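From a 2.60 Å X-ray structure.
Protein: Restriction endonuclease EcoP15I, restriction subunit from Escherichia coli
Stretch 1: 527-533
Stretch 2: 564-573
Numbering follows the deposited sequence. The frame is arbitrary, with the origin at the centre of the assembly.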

# COMPACT_ATOMS: atom_id res chain seq x y z
N SER C 527 -16.74 -17.74 34.46
CA SER C 527 -15.56 -18.37 35.06
C SER C 527 -14.76 -17.37 35.90
O SER C 527 -14.32 -16.34 35.39
CB SER C 527 -14.67 -18.98 33.98
N LYS C 528 -14.57 -17.70 37.19
CA LYS C 528 -13.80 -16.92 38.17
C LYS C 528 -12.30 -17.06 37.93
O LYS C 528 -11.54 -16.13 38.20
CB LYS C 528 -14.16 -17.34 39.61
CG LYS C 528 -15.48 -16.74 40.11
CD LYS C 528 -15.99 -17.42 41.36
CE LYS C 528 -17.35 -16.90 41.74
NZ LYS C 528 -18.40 -17.34 40.78
N LEU C 529 -11.87 -18.23 37.43
CA LEU C 529 -10.48 -18.52 37.11
C LEU C 529 -10.00 -17.61 35.98
O LEU C 529 -8.90 -17.07 36.06
CB LEU C 529 -10.32 -20.01 36.74
CG LEU C 529 -8.90 -20.62 36.76
CD1 LEU C 529 -8.28 -20.55 38.16
CD2 LEU C 529 -8.94 -22.06 36.31
N GLN C 530 -10.86 -17.41 34.94
CA GLN C 530 -10.57 -16.56 33.78
C GLN C 530 -10.41 -15.09 34.17
O GLN C 530 -9.54 -14.41 33.61
CB GLN C 530 -11.65 -16.71 32.73
N GLU C 531 -11.25 -14.60 35.12
CA GLU C 531 -11.22 -13.21 35.58
C GLU C 531 -10.08 -12.89 36.53
O GLU C 531 -9.60 -11.76 36.54
CB GLU C 531 -12.58 -12.68 36.08
CG GLU C 531 -13.23 -13.41 37.25
CD GLU C 531 -14.69 -13.06 37.48
OE1 GLU C 531 -15.54 -13.97 37.35
OE2 GLU C 531 -14.98 -11.88 37.79
N VAL C 532 -9.63 -13.89 37.31
CA VAL C 532 -8.48 -13.74 38.22
C VAL C 532 -7.16 -13.85 37.42
O VAL C 532 -6.18 -13.19 37.78
CB VAL C 532 -8.52 -14.60 39.53
CG1 VAL C 532 -9.73 -14.26 40.39
CG2 VAL C 532 -8.46 -16.10 39.25
N GLY C 533 -7.18 -14.64 36.33
CA GLY C 533 -6.07 -14.86 35.40
C GLY C 533 -5.48 -13.62 34.76
O GLY C 533 -4.32 -13.64 34.31
N ASP C 564 -19.99 -16.37 47.72
CA ASP C 564 -19.40 -17.70 47.56
C ASP C 564 -18.06 -17.70 46.82
O ASP C 564 -17.46 -18.76 46.67
CB ASP C 564 -20.39 -18.62 46.85
N PHE C 565 -17.58 -16.50 46.38
CA PHE C 565 -16.35 -16.24 45.61
C PHE C 565 -15.12 -17.15 45.81
O PHE C 565 -14.63 -17.70 44.83
CB PHE C 565 -15.96 -14.74 45.60
CG PHE C 565 -14.95 -14.39 44.53
CD1 PHE C 565 -15.37 -14.13 43.22
CD2 PHE C 565 -13.59 -14.36 44.81
CE1 PHE C 565 -14.43 -13.84 42.22
CE2 PHE C 565 -12.66 -14.06 43.80
CZ PHE C 565 -13.09 -13.81 42.52
N VAL C 566 -14.61 -17.27 47.06
CA VAL C 566 -13.43 -18.10 47.34
C VAL C 566 -13.75 -19.61 47.34
O VAL C 566 -12.91 -20.42 46.94
CB VAL C 566 -12.52 -17.61 48.51
CG1 VAL C 566 -12.92 -16.21 48.98
CG2 VAL C 566 -12.47 -18.59 49.68
N ASP C 567 -14.98 -19.96 47.76
CA ASP C 567 -15.49 -21.34 47.82
C ASP C 567 -15.77 -21.83 46.40
O ASP C 567 -15.42 -22.96 46.07
CB ASP C 567 -16.77 -21.42 48.68
CG ASP C 567 -16.81 -20.48 49.88
OD1 ASP C 567 -16.88 -19.24 49.67
OD2 ASP C 567 -16.79 -20.98 51.03
N SER C 568 -16.39 -20.96 45.57
CA SER C 568 -16.74 -21.22 44.17
C SER C 568 -15.50 -21.26 43.26
O SER C 568 -15.49 -22.01 42.29
CB SER C 568 -17.74 -20.20 43.67
N LEU C 569 -14.45 -20.44 43.58
CA LEU C 569 -13.20 -20.41 42.81
C LEU C 569 -12.33 -21.60 43.16
O LEU C 569 -11.76 -22.22 42.25
CB LEU C 569 -12.45 -19.11 43.05
N VAL C 570 -12.23 -21.94 44.48
CA VAL C 570 -11.46 -23.08 45.00
C VAL C 570 -12.02 -24.40 44.46
O VAL C 570 -11.25 -25.30 44.15
CB VAL C 570 -11.46 -23.08 46.52
N LYS C 571 -13.35 -24.46 44.28
CA LYS C 571 -14.04 -25.61 43.68
C LYS C 571 -13.77 -25.65 42.17
O LYS C 571 -13.45 -26.71 41.65
CB LYS C 571 -15.54 -25.55 43.96
N GLU C 572 -13.88 -24.48 41.49
CA GLU C 572 -13.65 -24.32 40.04
C GLU C 572 -12.24 -24.79 39.64
O GLU C 572 -12.12 -25.48 38.64
CB GLU C 572 -13.89 -22.87 39.62
CG GLU C 572 -14.17 -22.67 38.14
CD GLU C 572 -14.37 -21.24 37.71
OE1 GLU C 572 -15.20 -20.53 38.32
OE2 GLU C 572 -13.71 -20.82 36.72
N VAL C 573 -11.20 -24.43 40.44
CA VAL C 573 -9.80 -24.83 40.23
C VAL C 573 -9.62 -26.34 40.40
O VAL C 573 -8.95 -26.98 39.59
CB VAL C 573 -8.89 -24.08 41.19

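The contact is anchored by the carboxylate of Glu572, which reaches the first turn of the helix containing Lys528 and Leu529 and accepts two backbone hydrogen bonds there. Lys528 N donates to Glu572 OE1 at 3.1 Å, with an N-H...O angle of 161°, and Leu529 N donates to Glu572 OE2 at 3.3 Å and 168°. Both bonds are close to linear. Amides in the first turn of a helix have no carbonyl of the same helix a turn earlier to pair with, and here the two carboxylate oxygens take that place. With chi1 and chi2 both t, the Glu572 side chain is extended, which carries its carboxylate across to the neighbouring backbone. The same group also packs against carbon: Glu572 OE2 lies 3.4 Å from Ser527 CB and 3.5 Å from Leu529 CB.

Lys528 contributes differently through its side chain, which is a knob seated among Phe565, Ser568, Leu569 and Glu572, residues spread over about two turns of the second stretch. Its aliphatic portion makes the closest approaches to three of them. Lys528 CE is 3.7 Å from Phe565 CD1, oblique to the ring, and 3.8 Å from Ser568 CB, while Lys528 CD lies 4.1 Å from Leu569 N. The backbones come nearest here as well, with 5.8 Å between Lys528 CA and Leu569 CA.

Farther along the first helix, Val532 extends the apolar packing. Val532 CG1 lies 4.0 Å from Phe565 CZ, at the edge of the ring and near its plane. The CA-to-CB bond of Phe565 points sideways, but the end of its side chain comes nearer to the first helix, so that the ring touches both Lys528 and Val532, one turn apart. The helix axes cross at -100°, nearly perpendicular, and approach to 10.1 Å; the two stretches together bury 398 Å² over both sides.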